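Local coordinates for protein aminopentol aminotransferase (PDB 6HBS) that transfers the amino group of aminopentol, the hydrolysed form of fumonisin B1, to pyruvate with the help of pyridoxal 5'-phosphate, at residues 96-101 and 112-117; 103-108 and 300-305; 258-261 and 267-270. One frame throughout, in Å; residues are numbered along the deposited sequence.

Contact 1 (96-101 and 112-117). With PLP (pyridoxal-5'-phosphate), chain C.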
loop_
_atom_site.group_PDB
_atom_site.type_symbol
_atom_site.label_atom_id
_atom_site.label_comp_id
_atom_site.label_asym_id
_atom_site.label_seq_id
_atom_site.Cartn_x
_atom_site.Cartn_y
_atom_site.Cartn_z
ATOM N N VAL A 96 5.023 -17.809 6.077
ATOM C CA VAL A 96 4.357 -18.868 6.814
ATOM C C VAL A 96 4.581 -18.667 8.317
ATOM O O VAL A 96 3.623 -18.780 9.102
ATOM C CB VAL A 96 4.777 -20.279 6.344
ATOM C CG1 VAL A 96 4.062 -21.361 7.149
ATOM C CG2 VAL A 96 4.515 -20.461 4.861
ATOM N N ASN A 97 5.816 -18.361 8.715
ATOM C CA ASN A 97 6.169 -18.122 10.112
ATOM C C ASN A 97 5.392 -16.914 10.660
ATOM O O ASN A 97 4.920 -16.952 11.788
ATOM C CB ASN A 97 7.669 -17.922 10.296
ATOM C CG ASN A 97 8.423 -19.173 9.900
ATOM O OD1 ASN A 97 8.461 -19.536 8.742
ATOM N ND2 ASN A 97 8.943 -19.881 10.867
ATOM N N LEU A 98 5.287 -15.854 9.860
ATOM C CA LEU A 98 4.561 -14.651 10.294
ATOM C C LEU A 98 3.070 -14.974 10.484
ATOM O O LEU A 98 2.504 -14.606 11.517
ATOM C CB LEU A 98 4.773 -13.516 9.295
ATOM C CG LEU A 98 3.938 -12.267 9.535
ATOM C CD1 LEU A 98 4.258 -11.628 10.876
ATOM C CD2 LEU A 98 4.118 -11.303 8.393
ATOM N N ALA A 99 2.446 -15.671 9.530
ATOM C CA ALA A 99 1.035 -15.989 9.639
ATOM C C ALA A 99 0.796 -16.867 10.868
ATOM O O ALA A 99 -0.182 -16.662 11.578
ATOM C CB ALA A 99 0.518 -16.637 8.391
ATOM N N GLU A 100 1.696 -17.829 11.118
ATOM C CA GLU A 100 1.597 -18.676 12.331
ATOM C C GLU A 100 1.662 -17.803 13.584
ATOM O O GLU A 100 0.873 -17.974 14.505
ATOM C CB GLU A 100 2.687 -19.747 12.383
ATOM C CG GLU A 100 2.426 -20.867 11.407
ATOM C CD GLU A 100 3.578 -21.837 11.152
ATOM O OE1 GLU A 100 4.741 -21.489 11.472
ATOM O OE2 GLU A 100 3.295 -22.932 10.619
ATOM N N ALA A 101 2.616 -16.883 13.622
ATOM C CA ALA A 101 2.809 -16.064 14.829
ATOM C C ALA A 101 1.567 -15.191 15.062
ATOM O O ALA A 101 1.058 -15.087 16.199
ATOM C CB ALA A 101 4.060 -15.245 14.736
ATOM N N ALA A 112 -4.478 -15.448 8.372
ATOM C CA ALA A 112 -4.054 -14.081 8.107
ATOM C C ALA A 112 -3.836 -13.842 6.605
ATOM O O ALA A 112 -3.411 -14.722 5.892
ATOM C CB ALA A 112 -2.805 -13.809 8.884
ATOM N N MET A 113 -4.086 -12.603 6.167
ATOM C CA MET A 113 -3.673 -12.107 4.879
ATOM C C MET A 113 -2.880 -10.811 5.104
ATOM O O MET A 113 -3.234 -10.026 6.017
ATOM C CB MET A 113 -4.886 -11.857 3.974
ATOM C CG MET A 113 -5.669 -13.130 3.681
ATOM S SD MET A 113 -7.206 -12.796 2.794
ATOM C CE MET A 113 -6.603 -12.443 1.148
ATOM N N PHE A 114 -1.791 -10.617 4.331
ATOM C CA PHE A 114 -0.900 -9.484 4.485
ATOM C C PHE A 114 -1.009 -8.604 3.253
ATOM O O PHE A 114 -1.091 -9.119 2.111
ATOM C CB PHE A 114 0.538 -9.947 4.768
ATOM C CG PHE A 114 0.628 -10.743 6.047
ATOM C CD1 PHE A 114 0.414 -10.129 7.267
ATOM C CD2 PHE A 114 0.821 -12.114 6.026
ATOM C CE1 PHE A 114 0.393 -10.867 8.438
ATOM C CE2 PHE A 114 0.767 -12.854 7.198
ATOM C CZ PHE A 114 0.544 -12.232 8.396
ATOM N N CYS A 115 -0.966 -7.292 3.501
ATOM C CA CYS A 115 -1.056 -6.232 2.486
ATOM C C CYS A 115 -0.130 -5.079 2.898
ATOM O O CYS A 115 0.776 -5.285 3.716
ATOM C CB CYS A 115 -2.510 -5.798 2.322
ATOM S SG CYS A 115 -3.320 -5.507 3.921
ATOM N N LYS A 116 -0.290 -3.892 2.298
ATOM C CA LYS A 116 0.605 -2.788 2.619
ATOM C C LYS A 116 -0.059 -1.781 3.558
ATOM O O LYS A 116 0.491 -1.482 4.604
ATOM C CB LYS A 116 1.095 -2.071 1.362
ATOM C CG LYS A 116 2.176 -2.812 0.596
ATOM C CD LYS A 116 3.511 -2.957 1.319
ATOM C CE LYS A 116 3.748 -4.363 1.809
ATOM N NZ LYS A 116 5.146 -4.550 2.218
ATOM N N ASN A 117 -1.173 -1.203 3.103
ATOM C CA ASN A 117 -1.850 -0.114 3.758
ATOM C C ASN A 117 -2.929 -0.687 4.677
ATOM O O ASN A 117 -3.512 -1.722 4.356
ATOM C CB ASN A 117 -2.556 0.821 2.778
ATOM C CG ASN A 117 -1.665 1.419 1.706
ATOM O OD1 ASN A 117 -0.639 2.026 2.005
ATOM N ND2 ASN A 117 -2.096 1.338 0.444
HETATM N N1 PLP C . -8.222 2.370 10.003
HETATM C C2 PLP C . -7.883 3.127 11.070
HETATM C C2A PLP C . -8.629 3.025 12.378
HETATM C C3 PLP C . -6.722 4.008 10.975
HETATM O O3 PLP C . -6.346 4.768 12.025
HETATM C C4 PLP C . -5.955 4.056 9.709
HETATM C C4A PLP C . -4.769 4.951 9.654
HETATM C C5 PLP C . -6.476 3.219 8.587
HETATM C C6 PLP C . -7.574 2.400 8.817
HETATM C C5A PLP C . -5.807 3.178 7.214
HETATM O O4P PLP C . -4.414 2.784 7.310
HETATM P P PLP C . -3.471 3.401 6.160
HETATM O O1P PLP C . -3.355 4.842 6.371
HETATM O O2P PLP C . -4.200 3.116 4.878
HETATM O O3P PLP C . -2.193 2.627 6.403
#
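Leu98 places a methyl group over the centre of one face of the Phe114 ring: CD2 sits 3.7 Å from the centroid of the Phe114 ring and only 12° off its normal, a clear CH-pi contact. The same leucine also touches the far end of the ring, with Leu98 CG 3.6 Å from Phe114 CZ. Having CG anti to the backbone N (chi1 173°) carries the Leu98 branches from the helix out over that face. Ala99, one residue further along the helix, approaches the rim instead, its CB lying near the ring plane at 4.0 Å from Phe114 CE2. A looser contact between Ala99 CB and Ala112 CB, 4.4 Å apart, completes the seam, and the two backbones come nearest at this alanine pair. The helix segment and strand 112-115 have axes 8.7 Å apart.

Further out, helix 292-307 packs on Leu98 through Met295, Ala298, Ile299 and Leu302, while Ala268 of the adjoining strand touches Phe114. Tyr23 of the second subunit binds the carbonyl oxygen of Phe114. Beyond the strand, Asn117 CB passes 3.5 Å from PLP O2P, and the Asn117 amide is held by Asp120 and Trp289 of the second subunit. A strand running into the phosphate-binding turn at the start of helix 118-133 is characteristic of the fold-type I PLP enzymes, to which the class-III aminotransferases belong.

Contact 2 (103-108 and 300-305). With MG (magnesium ion), chain D.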
loop_
_atom_site.group_PDB
_atom_site.type_symbol
_atom_site.label_atom_id
_atom_site.label_comp_id
_atom_site.label_asym_id
_atom_site.label_seq_id
_atom_site.Cartn_x
_atom_site.Cartn_y
_atom_site.Cartn_z
ATOM N N VAL A 103 -1.580 -15.405 13.844
ATOM C CA VAL A 103 -2.760 -16.189 14.114
ATOM C C VAL A 103 -2.702 -16.769 15.540
ATOM O O VAL A 103 -3.748 -16.825 16.240
ATOM C CB VAL A 103 -2.936 -17.324 13.094
ATOM C CG1 VAL A 103 -3.923 -18.371 13.576
ATOM C CG2 VAL A 103 -3.346 -16.792 11.734
ATOM N N GLY A 104 -1.508 -17.186 15.981
ATOM C CA GLY A 104 -1.359 -17.693 17.322
ATOM C C GLY A 104 -1.676 -16.640 18.388
ATOM O O GLY A 104 -2.115 -16.991 19.452
ATOM N N MET A 105 -1.416 -15.354 18.117
ATOM C CA MET A 105 -1.550 -14.291 19.120
ATOM C C MET A 105 -2.996 -13.791 19.225
ATOM O O MET A 105 -3.351 -13.243 20.236
ATOM C CB MET A 105 -0.642 -13.101 18.784
ATOM C CG MET A 105 0.835 -13.391 19.056
ATOM S SD MET A 105 1.963 -12.178 18.323
ATOM C CE MET A 105 1.719 -10.780 19.422
ATOM N N VAL A 106 -3.791 -13.936 18.158
ATOM C CA VAL A 106 -5.131 -13.344 18.036
ATOM C C VAL A 106 -6.163 -14.464 18.221
ATOM O O VAL A 106 -6.350 -15.325 17.349
ATOM C CB VAL A 106 -5.278 -12.583 16.699
ATOM C CG1 VAL A 106 -6.659 -11.955 16.489
ATOM C CG2 VAL A 106 -4.204 -11.533 16.563
ATOM N N ARG A 107 -6.811 -14.491 19.402
ATOM C CA ARG A 107 -7.712 -15.592 19.798
ATOM C C ARG A 107 -8.829 -15.845 18.774
ATOM O O ARG A 107 -9.167 -16.974 18.530
ATOM C CB ARG A 107 -8.360 -15.343 21.167
ATOM C CG ARG A 107 -7.475 -15.705 22.351
ATOM C CD ARG A 107 -8.213 -15.622 23.685
ATOM N NE ARG A 107 -9.567 -16.174 23.588
ATOM C CZ ARG A 107 -9.895 -17.455 23.773
ATOM N NH1 ARG A 107 -8.996 -18.322 24.215
ATOM N NH2 ARG A 107 -11.127 -17.866 23.512
ATOM N N HIS A 108 -9.422 -14.804 18.182
ATOM C CA HIS A 108 -10.535 -14.999 17.261
ATOM C C HIS A 108 -10.094 -15.612 15.928
ATOM O O HIS A 108 -10.919 -16.062 15.176
ATOM C CB HIS A 108 -11.281 -13.672 17.031
ATOM C CG HIS A 108 -10.712 -12.803 15.966
ATOM N ND1 HIS A 108 -11.066 -12.958 14.643
ATOM C CD2 HIS A 108 -9.925 -11.707 16.024
ATOM C CE1 HIS A 108 -10.448 -12.040 13.922
ATOM N NE2 HIS A 108 -9.740 -11.264 14.736
ATOM N N GLU A 300 9.746 -10.090 14.364
ATOM C CA GLU A 300 10.533 -9.712 15.527
ATOM C C GLU A 300 9.748 -8.752 16.447
ATOM O O GLU A 300 9.831 -8.848 17.652
ATOM C CB GLU A 300 11.838 -9.100 15.060
ATOM C CG GLU A 300 12.778 -8.699 16.177
ATOM C CD GLU A 300 13.307 -9.835 17.031
ATOM O OE1 GLU A 300 13.015 -10.971 16.747
ATOM O OE2 GLU A 300 13.986 -9.544 18.007
ATOM N N THR A 301 9.030 -7.789 15.861
ATOM C CA THR A 301 8.116 -6.917 16.603
ATOM C C THR A 301 7.080 -7.753 17.367
ATOM O O THR A 301 6.900 -7.548 18.565
ATOM C CB THR A 301 7.440 -5.920 15.662
ATOM O OG1 THR A 301 8.431 -5.162 14.973
ATOM C CG2 THR A 301 6.503 -5.005 16.412
ATOM N N LEU A 302 6.422 -8.714 16.702
ATOM C CA LEU A 302 5.452 -9.547 17.385
ATOM C C LEU A 302 6.118 -10.350 18.525
ATOM O O LEU A 302 5.475 -10.556 19.562
ATOM C CB LEU A 302 4.747 -10.497 16.421
ATOM C CG LEU A 302 3.827 -9.872 15.368
ATOM C CD1 LEU A 302 3.301 -10.945 14.422
ATOM C CD2 LEU A 302 2.681 -9.080 15.995
ATOM N N ARG A 303 7.373 -10.804 18.349
ATOM C CA ARG A 303 8.067 -11.549 19.418
ATOM C C ARG A 303 8.243 -10.633 20.646
ATOM O O ARG A 303 8.005 -11.021 21.787
ATOM C CB ARG A 303 9.414 -12.128 18.939
ATOM C CG ARG A 303 10.159 -12.944 20.000
ATOM C CD ARG A 303 11.660 -13.089 19.799
ATOM N NE ARG A 303 12.415 -11.831 19.748
ATOM C CZ ARG A 303 12.746 -11.098 20.796
ATOM N NH1 ARG A 303 12.355 -11.453 22.007
ATOM N NH2 ARG A 303 13.455 -10.000 20.636
ATOM N N ILE A 304 8.701 -9.415 20.411
ATOM C CA ILE A 304 8.889 -8.461 21.456
ATOM C C ILE A 304 7.557 -8.164 22.168
ATOM O O ILE A 304 7.537 -8.026 23.400
ATOM C CB ILE A 304 9.573 -7.212 20.910
ATOM C CG1 ILE A 304 11.009 -7.541 20.485
ATOM C CG2 ILE A 304 9.525 -6.071 21.910
ATOM C CD1 ILE A 304 11.707 -6.436 19.813
ATOM N N ILE A 305 6.451 -8.110 21.415
ATOM C CA ILE A 305 5.135 -7.843 21.983
ATOM C C ILE A 305 4.774 -8.987 22.935
ATOM O O ILE A 305 4.265 -8.744 24.016
ATOM C CB ILE A 305 4.075 -7.629 20.876
ATOM C CG1 ILE A 305 4.248 -6.276 20.174
ATOM C CG2 ILE A 305 2.663 -7.856 21.381
ATOM C CD1 ILE A 305 3.379 -6.112 18.918
HETATM MG MG MG D . -5.745 -17.571 16.869
HETATM O O HOH W 1 -4.900 -17.598 19.120
HETATM O O HOH W 2 -5.160 -19.916 16.541
#
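A magnesium ion sits at the end of the helix that sends Met105 across to Leu302 and Ile305. It is gripped by main-chain oxygens and water: Val103 O at 2.2 Å from the ion, Val106 O, Ala109 O and two water molecules. One of these waters also donates a hydrogen bond to Gly104, the water oxygen lying 2.9 Å from Gly104 O. The protein ligands are all main-chain carbonyl oxygens, with no side-chain ligand. Val103 O, in the last turn of the helix, lies at the negative end of the helix dipole, which probably suits it to a cation.

Met105 leaves this helix end in the direction away from the ion. Its chain is extended as far as SD and then bends (chi3 74°), which turns the methyl group toward the neighbouring helix. Met105 SD lies 3.8 Å from Leu302 CB and also touches Leu302 CD2, whereas Met105 CE reaches Ile305 CG2 at 3.6 Å, the two side chains meeting at about a right angle. The methyl also rests 3.8 Å from the backbone oxygen Leu302 O. Met105 is one of the side chains that join 94-105 and 292-307, two helices of the fold-type I architecture shared by class-III aminotransferases; Leu98 and Phe102 also pack on Leu302. An alanine in place of Met105 would probably open a gap beside Leu302 and Ile305, the latter losing its contact with 103-108.

On helix 292-307, Arg303 grips Glu300 side-on, NE bonding to OE1 and NH2 to OE2, with Arg303 NH2 2.7 Å from Glu300 OE2. Both bonds are nearly straight and lie in the guanidinium plane, yet they reach the carboxylate from above its own plane. Arg303 NH1 forms a further salt bridge with Glu307.

Contact 3 (258-261 and 267-270). With PLP (pyridoxal-5'-phosphate), chain C.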
loop_
_atom_site.group_PDB
_atom_site.type_symbol
_atom_site.label_atom_id
_atom_site.label_comp_id
_atom_site.label_asym_id
_atom_site.label_seq_id
_atom_site.Cartn_x
_atom_site.Cartn_y
_atom_site.Cartn_z
ATOM N N LYS A 258 -0.082 -0.182 10.836
ATOM C CA LYS A 258 0.746 0.872 11.469
ATOM C C LYS A 258 1.992 0.296 12.162
ATOM O O LYS A 258 3.091 0.563 11.713
ATOM C CB LYS A 258 -0.097 1.782 12.381
ATOM C CG LYS A 258 -0.982 2.742 11.577
ATOM C CD LYS A 258 -1.818 3.777 12.330
ATOM C CE LYS A 258 -2.402 4.858 11.416
ATOM N NZ LYS A 258 -3.705 4.503 10.762
ATOM N N CYS A 259 1.824 -0.379 13.297
ATOM C CA CYS A 259 2.922 -0.521 14.236
ATOM C C CYS A 259 3.359 -1.966 14.441
ATOM O O CYS A 259 4.334 -2.163 15.148
ATOM C CB CYS A 259 2.571 0.093 15.588
ATOM S SG CYS A 259 1.484 -0.938 16.596
ATOM N N PHE A 260 2.759 -2.961 13.780
ATOM C CA PHE A 260 3.156 -4.365 14.112
ATOM C C PHE A 260 4.480 -4.801 13.453
ATOM O O PHE A 260 4.954 -5.908 13.704
ATOM C CB PHE A 260 2.026 -5.369 13.919
ATOM C CG PHE A 260 1.607 -5.717 12.520
ATOM C CD1 PHE A 260 2.348 -6.596 11.746
ATOM C CD2 PHE A 260 0.425 -5.218 12.000
ATOM C CE1 PHE A 260 1.937 -6.917 10.463
ATOM C CE2 PHE A 260 0.011 -5.554 10.722
ATOM C CZ PHE A 260 0.753 -6.421 9.958
ATOM N N ALA A 261 5.095 -3.935 12.651
ATOM C CA ALA A 261 6.519 -4.092 12.231
ATOM C C ALA A 261 7.316 -2.827 12.580
ATOM O O ALA A 261 8.342 -2.554 11.976
ATOM C CB ALA A 261 6.565 -4.416 10.743
ATOM N N SER A 267 0.487 -4.457 6.635
ATOM C CA SER A 267 -0.872 -4.449 7.257
ATOM C C SER A 267 -1.437 -5.851 7.109
ATOM O O SER A 267 -0.864 -6.689 6.388
ATOM C CB SER A 267 -1.771 -3.378 6.637
ATOM O OG SER A 267 -1.219 -2.071 6.817
ATOM N N ALA A 268 -2.515 -6.154 7.833
ATOM C CA ALA A 268 -3.017 -7.505 7.885
ATOM C C ALA A 268 -4.526 -7.517 8.080
ATOM O O ALA A 268 -5.071 -6.673 8.804
ATOM C CB ALA A 268 -2.387 -8.282 9.011
ATOM N N LEU A 269 -5.138 -8.545 7.495
ATOM C CA LEU A 269 -6.488 -9.010 7.824
ATOM C C LEU A 269 -6.409 -10.361 8.545
ATOM O O LEU A 269 -5.901 -11.332 7.987
ATOM C CB LEU A 269 -7.306 -9.107 6.539
ATOM C CG LEU A 269 -8.775 -9.507 6.757
ATOM C CD1 LEU A 269 -9.454 -8.493 7.652
ATOM C CD2 LEU A 269 -9.525 -9.613 5.436
ATOM N N LEU A 270 -6.923 -10.429 9.775
ATOM C CA LEU A 270 -6.999 -11.668 10.597
ATOM C C LEU A 270 -8.452 -12.142 10.615
ATOM O O LEU A 270 -9.351 -11.315 10.745
ATOM C CB LEU A 270 -6.496 -11.384 12.011
ATOM C CG LEU A 270 -4.980 -11.441 12.255
ATOM C CD1 LEU A 270 -4.476 -12.868 12.363
ATOM C CD2 LEU A 270 -4.228 -10.711 11.162
HETATM N N1 PLP C . -8.222 2.370 10.003
HETATM C C2 PLP C . -7.883 3.127 11.070
HETATM C C2A PLP C . -8.629 3.025 12.378
HETATM C C3 PLP C . -6.722 4.008 10.975
HETATM O O3 PLP C . -6.346 4.768 12.025
HETATM C C4 PLP C . -5.955 4.056 9.709
HETATM C C4A PLP C . -4.769 4.951 9.654
HETATM C C5 PLP C . -6.476 3.219 8.587
HETATM C C6 PLP C . -7.574 2.400 8.817
HETATM C C5A PLP C . -5.807 3.178 7.214
HETATM O O4P PLP C . -4.414 2.784 7.310
HETATM P P PLP C . -3.471 3.401 6.160
HETATM O O1P PLP C . -3.355 4.842 6.371
HETATM O O2P PLP C . -4.200 3.116 4.878
HETATM O O3P PLP C . -2.193 2.627 6.403
HETATM O O HOH W 3 -1.352 0.400 8.303
#
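With CG set between its backbone N and carbonyl carbon (chi1 72°), Phe260 swings its ring back against strand 267-270, while Lys258, two residues earlier, extends the other way and bends at its last torsion (chi4 85°) to bring NZ to the cofactor. This is the loop that carries the Schiff-base lysine in a fold-type I PLP enzyme, running from strand 253-256 to strand 267-271. Lys258 NZ is covalently joined to PLP C4A, 1.6 Å away, in the internal aldimine state of the enzyme.

The contact between the two segments is apolar. Phe260 presents its edge to the strand backbone, with CZ 3.6 Å from Ser267 C and near enough to the ring plane that the peptide between Ser267 and Ala268 meets the rim. Phe260 CZ also lies 3.8 Å from Ala268 CB. Phe102, on helix 94-105, stacks edge-to-face with Phe260, and Phe236 and Ile266 add further cover.

Ser267 turns its side chain the other way, where its hydroxyl binds the carbonyl oxygen of Lys116 and so ties the strand to the turn that leads to Asn117 beside the phosphate. That hydroxyl also takes part in a water site beside the cofactor. A single water accepts from the backbone Lys258 N, at 2.9 Å from its oxygen, and donates both to Ser267 OG and to the phosphate oxygen PLP O3P, 3.0 Å from that same water.

In the fold
From the N terminus, helix 94-105 opens contacts 1 and 2 in turn. Contact 1 closes first, over a loop of ten residues, by bringing 112-117 back against 96-101. Contact 2 starts inside that loop and closes only at 300-305, so the two cross. Contact 3, a short closure of the loop between strands 253-256 and 267-271, follows contact 1 in series and is nested within the long loop of contact 2. The three meet physically: strand 111-115 pairs with strand 267-271, Leu98 touches Leu302, and Thr301 packs on the backbone of Phe260. Together they tie one edge of the seven-stranded sheet to helices 94-105 and 292-307 and to the loop that carries Lys258.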